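PDB 3RFX: uronate dehydrogenase from Agrobacterium tumefaciens, which catalyses the NAD-dependent oxidation of uronic acids such as glucuronate and galacturonate, probably to the corresponding aldaric acid lactones. Local coordinates for residues 148-151 with 152-156; 179-182 with 183-186; 233-236 with 237-241. The protein carries 1 engineered substitution. One frame throughout, in Å; residues are numbered along the deposited sequence.

Interaction 1: 148-151 with 152-156; sequences RMYF and DKFGQ
D152 OD1 is shared by two guanidinium groups: R148 of the same helix, whose NH2 lies 2.9 Å away on the syn side of the carboxylate, and R131 of the second subunit, which forms a further salt bridge. R148 grips the carboxylate side-on, since its NE also donates to D152 OD2 at 3.0 Å in a nearly straight bond (171°). NE has its acceptor in the guanidinium plane, yet it meets OD2 from above the carboxylate plane, and the two flat groups are turned 56° against each other. F151 completes the clamp by laying CD2 3.7 Å above the centre of the guanidinium face, which probably limits how far the arginine head can turn. The carboxylate thus joins an i to i+4 salt bridge within the helix to one between subunits. The pair sits near the end of helix 135-154, which links strands 105-111 and 158-163 in a beta-alpha-beta crossover of the Rossmann fold. Along another side of the helix, Y150 and F154 point the same way, with Y150 CD1 3.7 Å from F154 CD2 and the ring planes inclined at 46°; Y150 OH reaches E96 on helix 80-100. M149 SD runs beside K153 CE at 3.8 Å, while the ammonium group of K153 goes on to carbonyl oxygens of the second subunit, among them N261 O. G155, with positive phi, ends the helix: its N donates to F151 O at 2.9 Å, and Q156 N turns back to Y150 O in a weak bond of 3.4 Å. Q156 NE2 then fastens the exit of the chain to P104 O.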
ATOM      1  N   ARG A 148     -22.042   9.427   6.319  1.00 11.50           N
ATOM      2  CA  ARG A 148     -20.755  10.084   6.076  1.00 14.68           C
ATOM      3  C   ARG A 148     -20.968  11.534   5.653  1.00 13.28           C
ATOM      4  O   ARG A 148     -20.258  12.428   6.106  1.00 12.71           O
ATOM      5  CB  ARG A 148     -19.936   9.337   5.012  1.00 14.38           C
ATOM      6  CG  ARG A 148     -18.569   9.988   4.709  1.00 14.28           C
ATOM      7  CD  ARG A 148     -17.594   9.847   5.885  1.00 19.11           C
ATOM      8  NE  ARG A 148     -16.671  10.980   5.969  1.00 18.74           N
ATOM      9  CZ  ARG A 148     -15.533  10.980   6.657  1.00 21.52           C
ATOM     10  NH1 ARG A 148     -15.136   9.891   7.310  1.00 20.02           N
ATOM     11  NH2 ARG A 148     -14.779  12.075   6.684  1.00 18.50           N
ATOM     12  N   MET A 149     -21.952  11.762   4.783  1.00 11.60           N
ATOM     13  CA  MET A 149     -22.253  13.115   4.313  1.00 13.91           C
ATOM     14  C   MET A 149     -22.696  14.028   5.469  1.00 15.32           C
ATOM     15  O   MET A 149     -22.219  15.167   5.582  1.00 12.70           O
ATOM     16  CB  MET A 149     -23.293  13.081   3.181  1.00 13.16           C
ATOM     17  CG  MET A 149     -23.575  14.441   2.526  1.00 15.33           C
ATOM     18  SD  MET A 149     -24.860  15.346   3.434  1.00 17.39           S
ATOM     19  CE  MET A 149     -26.328  14.443   2.914  1.00 15.64           C
ATOM     20  N   TYR A 150     -23.584  13.535   6.334  1.00 12.19           N
ATOM     21  CA  TYR A 150     -23.990  14.326   7.499  1.00 13.72           C
ATOM     22  C   TYR A 150     -22.827  14.564   8.456  1.00 16.21           C
ATOM     23  O   TYR A 150     -22.773  15.594   9.136  1.00 13.85           O
ATOM     24  CB  TYR A 150     -25.175  13.706   8.249  1.00 13.07           C
ATOM     25  CG  TYR A 150     -26.521  14.007   7.615  1.00 15.97           C
ATOM     26  CD1 TYR A 150     -27.420  14.887   8.218  1.00 15.30           C
ATOM     27  CD2 TYR A 150     -26.888  13.417   6.407  1.00 15.72           C
ATOM     28  CE1 TYR A 150     -28.660  15.167   7.635  1.00 16.21           C
ATOM     29  CE2 TYR A 150     -28.114  13.687   5.819  1.00 16.43           C
ATOM     30  CZ  TYR A 150     -28.998  14.566   6.439  1.00 18.56           C
ATOM     31  OH  TYR A 150     -30.216  14.823   5.846  1.00 17.05           O
ATOM     32  N   PHE A 151     -21.890  13.625   8.517  1.00 11.57           N
ATOM     33  CA  PHE A 151     -20.702  13.861   9.330  1.00 12.55           C
ATOM     34  C   PHE A 151     -19.820  14.978   8.767  1.00 14.28           C
ATOM     35  O   PHE A 151     -19.429  15.890   9.500  1.00 14.00           O
ATOM     36  CB  PHE A 151     -19.855  12.602   9.517  1.00 14.00           C
ATOM     37  CG  PHE A 151     -18.530  12.881  10.166  1.00 14.09           C
ATOM     38  CD1 PHE A 151     -18.466  13.275  11.493  1.00 13.19           C
ATOM     39  CD2 PHE A 151     -17.350  12.786   9.438  1.00 16.35           C
ATOM     40  CE1 PHE A 151     -17.247  13.563  12.086  1.00 17.78           C
ATOM     41  CE2 PHE A 151     -16.125  13.065  10.031  1.00 17.19           C
ATOM     42  CZ  PHE A 151     -16.077  13.453  11.359  1.00 18.85           C
ATOM     43  N   ASP A 152     -19.477  14.890   7.486  1.00 10.84           N
ATOM     44  CA  ASP A 152     -18.645  15.923   6.855  1.00 14.05           C
ATOM     45  C   ASP A 152     -19.338  17.287   6.804  1.00 15.55           C
ATOM     46  O   ASP A 152     -18.685  18.323   6.905  1.00 13.29           O
ATOM     47  CB  ASP A 152     -18.231  15.525   5.443  1.00 11.61           C
ATOM     48  CG  ASP A 152     -17.102  14.513   5.428  1.00 17.67           C
ATOM     49  OD1 ASP A 152     -16.199  14.606   6.291  1.00 17.10           O
ATOM     50  OD2 ASP A 152     -17.116  13.633   4.537  1.00 15.91           O
ATOM     51  N   LYS A 153     -20.656  17.287   6.635  1.00 12.13           N
ATOM     52  CA  LYS A 153     -21.382  18.544   6.437  1.00 15.29           C
ATOM     53  C   LYS A 153     -21.795  19.218   7.751  1.00 16.84           C
ATOM     54  O   LYS A 153     -21.749  20.450   7.860  1.00 16.22           O
ATOM     55  CB  LYS A 153     -22.597  18.335   5.513  1.00 12.56           C
ATOM     56  CG  LYS A 153     -23.328  19.620   5.089  1.00 14.07           C
ATOM     57  CD  LYS A 153     -24.427  19.328   4.050  1.00 14.26           C
ATOM     58  CE  LYS A 153     -23.855  18.908   2.699  1.00 15.23           C
ATOM     59  NZ  LYS A 153     -23.170  19.993   1.935  1.00 14.27           N
ATOM     60  N   PHE A 154     -22.181  18.419   8.742  1.00 13.60           N
ATOM     61  CA  PHE A 154     -22.784  18.933   9.974  1.00 17.39           C
ATOM     62  C   PHE A 154     -22.086  18.456  11.242  1.00 17.63           C
ATOM     63  O   PHE A 154     -22.361  18.954  12.335  1.00 17.45           O
ATOM     64  CB  PHE A 154     -24.262  18.528  10.055  1.00 16.53           C
ATOM     65  CG  PHE A 154     -25.084  19.011   8.905  1.00 16.97           C
ATOM     66  CD1 PHE A 154     -25.367  20.362   8.761  1.00 19.13           C
ATOM     67  CD2 PHE A 154     -25.582  18.116   7.967  1.00 14.73           C
ATOM     68  CE1 PHE A 154     -26.130  20.806   7.701  1.00 19.25           C
ATOM     69  CE2 PHE A 154     -26.340  18.551   6.909  1.00 17.13           C
ATOM     70  CZ  PHE A 154     -26.621  19.900   6.771  1.00 19.42           C
ATOM     71  N   GLY A 155     -21.194  17.477  11.111  1.00 15.12           N
ATOM     72  CA  GLY A 155     -20.503  16.945  12.271  1.00 14.33           C
ATOM     73  C   GLY A 155     -21.268  15.870  13.033  1.00 13.60           C
ATOM     74  O   GLY A 155     -20.863  15.458  14.121  1.00 13.92           O
ATOM     75  N   GLN A 156     -22.386  15.420  12.478  1.00 14.66           N
ATOM     76  CA  GLN A 156     -23.143  14.317  13.082  1.00 14.39           C
ATOM     77  C   GLN A 156     -22.248  13.067  13.156  1.00 12.84           C
ATOM     78  O   GLN A 156     -21.682  12.660  12.144  1.00 14.91           O
ATOM     79  CB  GLN A 156     -24.385  14.023  12.235  1.00 13.28           C
ATOM     80  CG  GLN A 156     -25.121  12.720  12.597  1.00 11.87           C
ATOM     81  CD  GLN A 156     -25.849  12.800  13.924  1.00 15.38           C
ATOM     82  OE1 GLN A 156     -26.732  13.642  14.097  1.00 17.89           O
ATOM     83  NE2 GLN A 156     -25.489  11.924  14.866  1.00 13.78           N
TER

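Interaction 2: 179-182 with 183-186; sequences WFSH and DDFV. With PO4 (phosphate ion), chain F.
F180 and F185 meet ring against ring where a loop runs into a helix. Their planes are inclined by only 28°, but they are slid so far apart, with centroids separated by 4.9 Å, that overlap is slight. What touches instead is a rim: F180 CE2 stands over one face of F185, 3.5 Å from F185 CG. In return F185 CB covers a face of the F180 ring, a CH-pi contact of 3.9 Å from CB to the ring centroid. F180 reaches this place because its CG is anti to the backbone N (chi1 -165°), and its CE1 also rests against D184 CB at 3.8 Å. H182, the other residue largely covered here, belongs to the first turn: its carbonyl O accepts from V186 N at 2.9 Å, while its imidazole leads away from the turn, toward helix 14-22. There ND1 donates in the ring plane to O1 of a phosphate ion at 2.6 Å, nearly straight at 171°. The ion, probably from the crystallisation liquor, is also held by R22. S181, between F180 and H182 in the chain, is the N-cap, its OG accepting from D184 N at 3.0 Å; the same hydroxyl bonds to D228, and the carboxylate of D184 is fixed by S207 and K227. The side chain of F185 is about 7 Å from the bound NAD. Helix 182-194, begun in this way, leads to strand 202-205, outermost within this chain in the parallel sheet. It packs beside helix 14-22, with H182 against V18, F185 against M19 and V186 against R22.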
ATOM      1  N   TRP A 179     -19.728 -14.545  13.700  1.00 13.20           N
ATOM      2  CA  TRP A 179     -20.446 -14.412  14.968  1.00 12.88           C
ATOM      3  C   TRP A 179     -20.088 -13.121  15.680  1.00 13.52           C
ATOM      4  O   TRP A 179     -18.916 -12.774  15.808  1.00 13.06           O
ATOM      5  CB  TRP A 179     -20.136 -15.582  15.899  1.00 13.77           C
ATOM      6  CG  TRP A 179     -20.985 -15.616  17.152  1.00 12.22           C
ATOM      7  CD1 TRP A 179     -22.341 -15.466  17.228  1.00 14.43           C
ATOM      8  CD2 TRP A 179     -20.529 -15.837  18.490  1.00 12.83           C
ATOM      9  NE1 TRP A 179     -22.757 -15.575  18.538  1.00 14.80           N
ATOM     10  CE2 TRP A 179     -21.662 -15.801  19.331  1.00 13.55           C
ATOM     11  CE3 TRP A 179     -19.269 -16.061  19.063  1.00 14.11           C
ATOM     12  CZ2 TRP A 179     -21.574 -15.988  20.709  1.00 13.74           C
ATOM     13  CZ3 TRP A 179     -19.181 -16.242  20.428  1.00 12.89           C
ATOM     14  CH2 TRP A 179     -20.330 -16.204  21.239  1.00 16.22           C
ATOM     15  N   PHE A 180     -21.123 -12.430  16.147  1.00 13.92           N
ATOM     16  CA  PHE A 180     -20.982 -11.212  16.949  1.00 13.50           C
ATOM     17  C   PHE A 180     -21.827 -11.454  18.191  1.00 13.30           C
ATOM     18  O   PHE A 180     -23.054 -11.415  18.114  1.00 15.33           O
ATOM     19  CB  PHE A 180     -21.551 -10.035  16.166  1.00 12.46           C
ATOM     20  CG  PHE A 180     -21.166  -8.669  16.713  1.00 13.81           C
ATOM     21  CD1 PHE A 180     -20.098  -8.520  17.594  1.00 13.12           C
ATOM     22  CD2 PHE A 180     -21.855  -7.541  16.300  1.00 15.93           C
ATOM     23  CE1 PHE A 180     -19.743  -7.250  18.072  1.00 17.10           C
ATOM     24  CE2 PHE A 180     -21.503  -6.272  16.762  1.00 15.72           C
ATOM     25  CZ  PHE A 180     -20.450  -6.131  17.641  1.00 15.74           C
ATOM     26  N   SER A 181     -21.190 -11.731  19.322  1.00 13.65           N
ATOM     27  CA  SER A 181     -21.944 -12.095  20.525  1.00 14.73           C
ATOM     28  C   SER A 181     -22.749 -10.908  21.064  1.00 20.24           C
ATOM     29  O   SER A 181     -22.416  -9.752  20.807  1.00 14.45           O
ATOM     30  CB  SER A 181     -21.016 -12.611  21.620  1.00 17.11           C
ATOM     31  OG  SER A 181     -20.236 -11.547  22.160  1.00 17.38           O
ATOM     32  N   HIS A 182     -23.808 -11.197  21.814  1.00 15.89           N
ATOM     33  CA  HIS A 182     -24.560 -10.132  22.469  1.00 18.75           C
ATOM     34  C   HIS A 182     -23.650  -9.297  23.362  1.00 16.32           C
ATOM     35  O   HIS A 182     -23.680  -8.062  23.301  1.00 17.46           O
ATOM     36  CB  HIS A 182     -25.724 -10.704  23.281  1.00 18.54           C
ATOM     37  CG  HIS A 182     -26.789 -11.327  22.440  1.00 20.36           C
ATOM     38  ND1 HIS A 182     -27.717 -12.210  22.947  1.00 23.46           N
ATOM     39  CD2 HIS A 182     -27.070 -11.202  21.122  1.00 19.68           C
ATOM     40  CE1 HIS A 182     -28.529 -12.593  21.980  1.00 22.07           C
ATOM     41  NE2 HIS A 182     -28.159 -11.997  20.862  1.00 23.43           N
ATOM     42  N   ASP A 183     -22.833  -9.962  24.173  1.00 17.50           N
ATOM     43  CA  ASP A 183     -21.904  -9.262  25.061  1.00 18.75           C
ATOM     44  C   ASP A 183     -20.989  -8.300  24.304  1.00 21.04           C
ATOM     45  O   ASP A 183     -20.738  -7.183  24.764  1.00 17.19           O
ATOM     46  CB  ASP A 183     -21.033 -10.243  25.844  1.00 18.84           C
ATOM     47  CG  ASP A 183     -21.747 -10.846  27.043  1.00 24.34           C
ATOM     48  OD1 ASP A 183     -22.884 -10.431  27.353  1.00 22.62           O
ATOM     49  OD2 ASP A 183     -21.153 -11.737  27.678  1.00 23.66           O
ATOM     50  N   ASP A 184     -20.459  -8.742  23.166  1.00 15.63           N
ATOM     51  CA  ASP A 184     -19.519  -7.902  22.412  1.00 18.63           C
ATOM     52  C   ASP A 184     -20.205  -6.740  21.699  1.00 15.95           C
ATOM     53  O   ASP A 184     -19.621  -5.668  21.551  1.00 16.09           O
ATOM     54  CB  ASP A 184     -18.676  -8.741  21.434  1.00 16.32           C
ATOM     55  CG  ASP A 184     -17.609  -9.564  22.142  1.00 17.77           C
ATOM     56  OD1 ASP A 184     -17.173  -9.171  23.240  1.00 18.02           O
ATOM     57  OD2 ASP A 184     -17.187 -10.607  21.600  1.00 18.27           O
ATOM     58  N   PHE A 185     -21.451  -6.928  21.268  1.00 16.10           N
ATOM     59  CA  PHE A 185     -22.178  -5.829  20.647  1.00 15.91           C
ATOM     60  C   PHE A 185     -22.533  -4.802  21.731  1.00 18.11           C
ATOM     61  O   PHE A 185     -22.410  -3.596  21.525  1.00 15.11           O
ATOM     62  CB  PHE A 185     -23.426  -6.333  19.911  1.00 14.68           C
ATOM     63  CG  PHE A 185     -24.016  -5.337  18.951  1.00 17.76           C
ATOM     64  CD1 PHE A 185     -23.439  -4.083  18.768  1.00 16.38           C
ATOM     65  CD2 PHE A 185     -25.152  -5.651  18.228  1.00 20.90           C
ATOM     66  CE1 PHE A 185     -23.986  -3.172  17.891  1.00 17.66           C
ATOM     67  CE2 PHE A 185     -25.709  -4.737  17.344  1.00 21.98           C
ATOM     68  CZ  PHE A 185     -25.123  -3.494  17.176  1.00 21.42           C
ATOM     69  N   VAL A 186     -22.940  -5.288  22.897  1.00 15.74           N
ATOM     70  CA  VAL A 186     -23.229  -4.394  24.012  1.00 18.88           C
ATOM     71  C   VAL A 186     -21.995  -3.573  24.402  1.00 18.29           C
ATOM     72  O   VAL A 186     -22.082  -2.357  24.564  1.00 17.90           O
ATOM     73  CB  VAL A 186     -23.782  -5.153  25.226  1.00 18.47           C
ATOM     74  CG1 VAL A 186     -23.870  -4.222  26.446  1.00 18.42           C
ATOM     75  CG2 VAL A 186     -25.159  -5.725  24.880  1.00 16.77           C
TER
HETATM   76  P   PO4 F 269     -28.554 -12.408  26.416  0.13 39.95           P
HETATM   77  O1  PO4 F 269     -27.588 -13.047  25.445  0.83 42.13           O
HETATM   78  O2  PO4 F 269     -28.179 -12.802  27.824  0.65 42.56           O
HETATM   79  O3  PO4 F 269     -28.485 -10.907  26.289  1.00 38.34           O
HETATM   80  O4  PO4 F 269     -29.957 -12.871  26.108  1.00 50.02           O

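Interaction 3: 233-236 with 237-241; sequences FRRH and ITETT
R235 O accepts two hydrogen bonds at the end of a short helix, one from E239 N at 2.9 Å and one from T238 OG1 at 2.8 Å. The hydroxyl can reach back because T238 OG1 sits between its own backbone N and carbonyl carbon (chi1 73°). Two residues earlier, I237 N bonds to F233 O at 2.9 Å, and I237 O in turn takes T241 OG1 at 2.7 Å and T240 N from opposite faces of its plane. Of charged groups, R235 NE and E239 OE2 form a long salt bridge of 3.6 Å, with guanidinium and carboxylate planes 71° apart, and R234 finds its partner in E231. Apolar contact falls on the inner side, where I237 packs on P170 and on L176 of helix 175-178, and F233 also rests on P170. Beyond T238 the chain leaves helical geometry at E239, and the bond from T241 OG1 to I237 O belongs to the turn by which it departs. A threonine hydroxyl folded back onto the carbonyl three residues earlier, as T238 does to R235, is a familiar intrahelical bond, found here in the last turn.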
ATOM      1  N   PHE A 233     -16.865 -22.927  19.488  1.00 14.63           N
ATOM      2  CA  PHE A 233     -18.052 -23.658  19.061  1.00 14.73           C
ATOM      3  C   PHE A 233     -17.821 -24.557  17.848  1.00 14.66           C
ATOM      4  O   PHE A 233     -18.768 -25.148  17.330  1.00 15.58           O
ATOM      5  CB  PHE A 233     -19.199 -22.689  18.754  1.00 14.81           C
ATOM      6  CG  PHE A 233     -19.710 -21.946  19.962  1.00 18.02           C
ATOM      7  CD1 PHE A 233     -20.801 -22.423  20.677  1.00 21.87           C
ATOM      8  CD2 PHE A 233     -19.092 -20.775  20.383  1.00 15.05           C
ATOM      9  CE1 PHE A 233     -21.275 -21.741  21.789  1.00 22.84           C
ATOM     10  CE2 PHE A 233     -19.565 -20.082  21.495  1.00 20.68           C
ATOM     11  CZ  PHE A 233     -20.655 -20.569  22.198  1.00 25.57           C
ATOM     12  N   ARG A 234     -16.582 -24.664  17.388  1.00 13.55           N
ATOM     13  CA  ARG A 234     -16.317 -25.440  16.174  1.00 15.37           C
ATOM     14  C   ARG A 234     -16.800 -26.893  16.285  1.00 15.82           C
ATOM     15  O   ARG A 234     -17.444 -27.412  15.368  1.00 16.20           O
ATOM     16  CB  ARG A 234     -14.833 -25.411  15.793  1.00 14.06           C
ATOM     17  CG  ARG A 234     -14.539 -26.180  14.496  1.00 17.27           C
ATOM     18  CD  ARG A 234     -13.102 -25.998  14.020  1.00 16.25           C
ATOM     19  NE  ARG A 234     -12.789 -24.605  13.679  1.00 16.49           N
ATOM     20  CZ  ARG A 234     -12.945 -24.072  12.471  1.00 16.28           C
ATOM     21  NH1 ARG A 234     -13.420 -24.811  11.466  1.00 13.46           N
ATOM     22  NH2 ARG A 234     -12.628 -22.797  12.264  1.00 15.63           N
ATOM     23  N   ARG A 235     -16.486 -27.555  17.390  1.00 17.33           N
ATOM     24  CA  ARG A 235     -16.955 -28.934  17.553  1.00 19.02           C
ATOM     25  C   ARG A 235     -18.481 -28.998  17.620  1.00 19.52           C
ATOM     26  O   ARG A 235     -19.108 -29.876  17.011  1.00 20.77           O
ATOM     27  CB  ARG A 235     -16.337 -29.618  18.774  1.00 24.33           C
ATOM     28  CG  ARG A 235     -16.133 -31.112  18.524  1.00 36.33           C
ATOM     29  CD  ARG A 235     -16.525 -31.976  19.698  1.00 45.69           C
ATOM     30  NE  ARG A 235     -16.777 -33.351  19.268  1.00 46.96           N
ATOM     31  CZ  ARG A 235     -17.112 -34.342  20.090  1.00 54.83           C
ATOM     32  NH1 ARG A 235     -17.224 -34.110  21.393  1.00 56.41           N
ATOM     33  NH2 ARG A 235     -17.331 -35.563  19.610  1.00 43.84           N
ATOM     34  N   HIS A 236     -19.072 -28.061  18.351  1.00 17.70           N
ATOM     35  CA  HIS A 236     -20.528 -27.948  18.446  1.00 20.04           C
ATOM     36  C   HIS A 236     -21.154 -27.892  17.057  1.00 19.61           C
ATOM     37  O   HIS A 236     -22.155 -28.563  16.784  1.00 21.25           O
ATOM     38  CB  HIS A 236     -20.903 -26.710  19.279  1.00 25.84           C
ATOM     39  CG  HIS A 236     -22.299 -26.202  19.046  1.00 30.02           C
ATOM     40  ND1 HIS A 236     -23.416 -26.818  19.567  1.00 27.36           N
ATOM     41  CD2 HIS A 236     -22.749 -25.111  18.378  1.00 29.90           C
ATOM     42  CE1 HIS A 236     -24.496 -26.144  19.212  1.00 30.42           C
ATOM     43  NE2 HIS A 236     -24.120 -25.101  18.491  1.00 34.24           N
ATOM     44  N   ILE A 237     -20.552 -27.115  16.166  1.00 15.43           N
ATOM     45  CA  ILE A 237     -21.072 -27.006  14.811  1.00 17.74           C
ATOM     46  C   ILE A 237     -20.920 -28.318  14.023  1.00 15.70           C
ATOM     47  O   ILE A 237     -21.854 -28.747  13.342  1.00 17.83           O
ATOM     48  CB  ILE A 237     -20.452 -25.800  14.061  1.00 19.87           C
ATOM     49  CG1 ILE A 237     -21.074 -24.503  14.599  1.00 20.89           C
ATOM     50  CG2 ILE A 237     -20.715 -25.902  12.567  1.00 19.47           C
ATOM     51  CD1 ILE A 237     -20.270 -23.291  14.320  1.00 26.97           C
ATOM     52  N   THR A 238     -19.763 -28.965  14.128  1.00 13.49           N
ATOM     53  CA  THR A 238     -19.580 -30.246  13.443  1.00 15.97           C
ATOM     54  C   THR A 238     -20.567 -31.303  13.943  1.00 19.27           C
ATOM     55  O   THR A 238     -20.943 -32.205  13.190  1.00 19.06           O
ATOM     56  CB  THR A 238     -18.148 -30.806  13.598  1.00 22.11           C
ATOM     57  OG1 THR A 238     -17.961 -31.278  14.934  1.00 35.71           O
ATOM     58  CG2 THR A 238     -17.131 -29.753  13.300  1.00 15.17           C
ATOM     59  N   GLU A 239     -20.985 -31.197  15.203  1.00 16.99           N
ATOM     60  CA  GLU A 239     -21.865 -32.220  15.787  1.00 18.96           C
ATOM     61  C   GLU A 239     -23.348 -31.842  15.753  1.00 20.13           C
ATOM     62  O   GLU A 239     -24.169 -32.459  16.431  1.00 21.10           O
ATOM     63  CB  GLU A 239     -21.449 -32.554  17.226  1.00 20.79           C
ATOM     64  CG  GLU A 239     -20.010 -33.025  17.379  1.00 22.02           C
ATOM     65  CD  GLU A 239     -19.645 -34.191  16.461  1.00 30.53           C
ATOM     66  OE1 GLU A 239     -20.546 -34.945  16.015  1.00 24.06           O
ATOM     67  OE2 GLU A 239     -18.436 -34.356  16.187  1.00 29.47           O
ATOM     68  N   THR A 240     -23.699 -30.839  14.958  1.00 17.28           N
ATOM     69  CA  THR A 240     -25.079 -30.380  14.926  1.00 20.14           C
ATOM     70  C   THR A 240     -25.559 -29.980  13.522  1.00 23.42           C
ATOM     71  O   THR A 240     -26.743 -29.679  13.320  1.00 25.22           O
ATOM     72  CB  THR A 240     -25.273 -29.203  15.917  1.00 25.51           C
ATOM     73  OG1 THR A 240     -26.668 -28.948  16.104  1.00 48.66           O
ATOM     74  CG2 THR A 240     -24.613 -27.964  15.395  1.00 13.32           C
ATOM     75  N   THR A 241     -24.649 -29.981  12.550  1.00 18.30           N
ATOM     76  CA  THR A 241     -24.997 -29.574  11.189  1.00 17.99           C
ATOM     77  C   THR A 241     -24.288 -30.465  10.184  1.00 16.44           C
ATOM     78  O   THR A 241     -23.257 -31.042  10.494  1.00 17.86           O
ATOM     79  CB  THR A 241     -24.569 -28.095  10.906  1.00 22.46           C
ATOM     80  OG1 THR A 241     -23.148 -27.967  11.054  1.00 18.86           O
ATOM     81  CG2 THR A 241     -25.265 -27.126  11.851  1.00 22.98           C
TER

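In the fold
The three contacts are local, and their chemistry differs with their place. Interaction 2 is buried, close to the cofactor, and opens a Rossmann helix with aromatic contact and an N-cap. Interaction 1 closes another such helix on the opposite side of the chain's centre; it is partly buried, and its charges serve a second subunit as well as one another. Interaction 3 lies at the surface on helix 234-238, where backbone and hydroxyl bonds dominate and its ion pair is long. Interactions 2 and 3 touch through W179 CH2 and F233 CE2, 4.0 Å apart, whereas the nearest atoms of interactions 1 and 3 are about 33 Å apart.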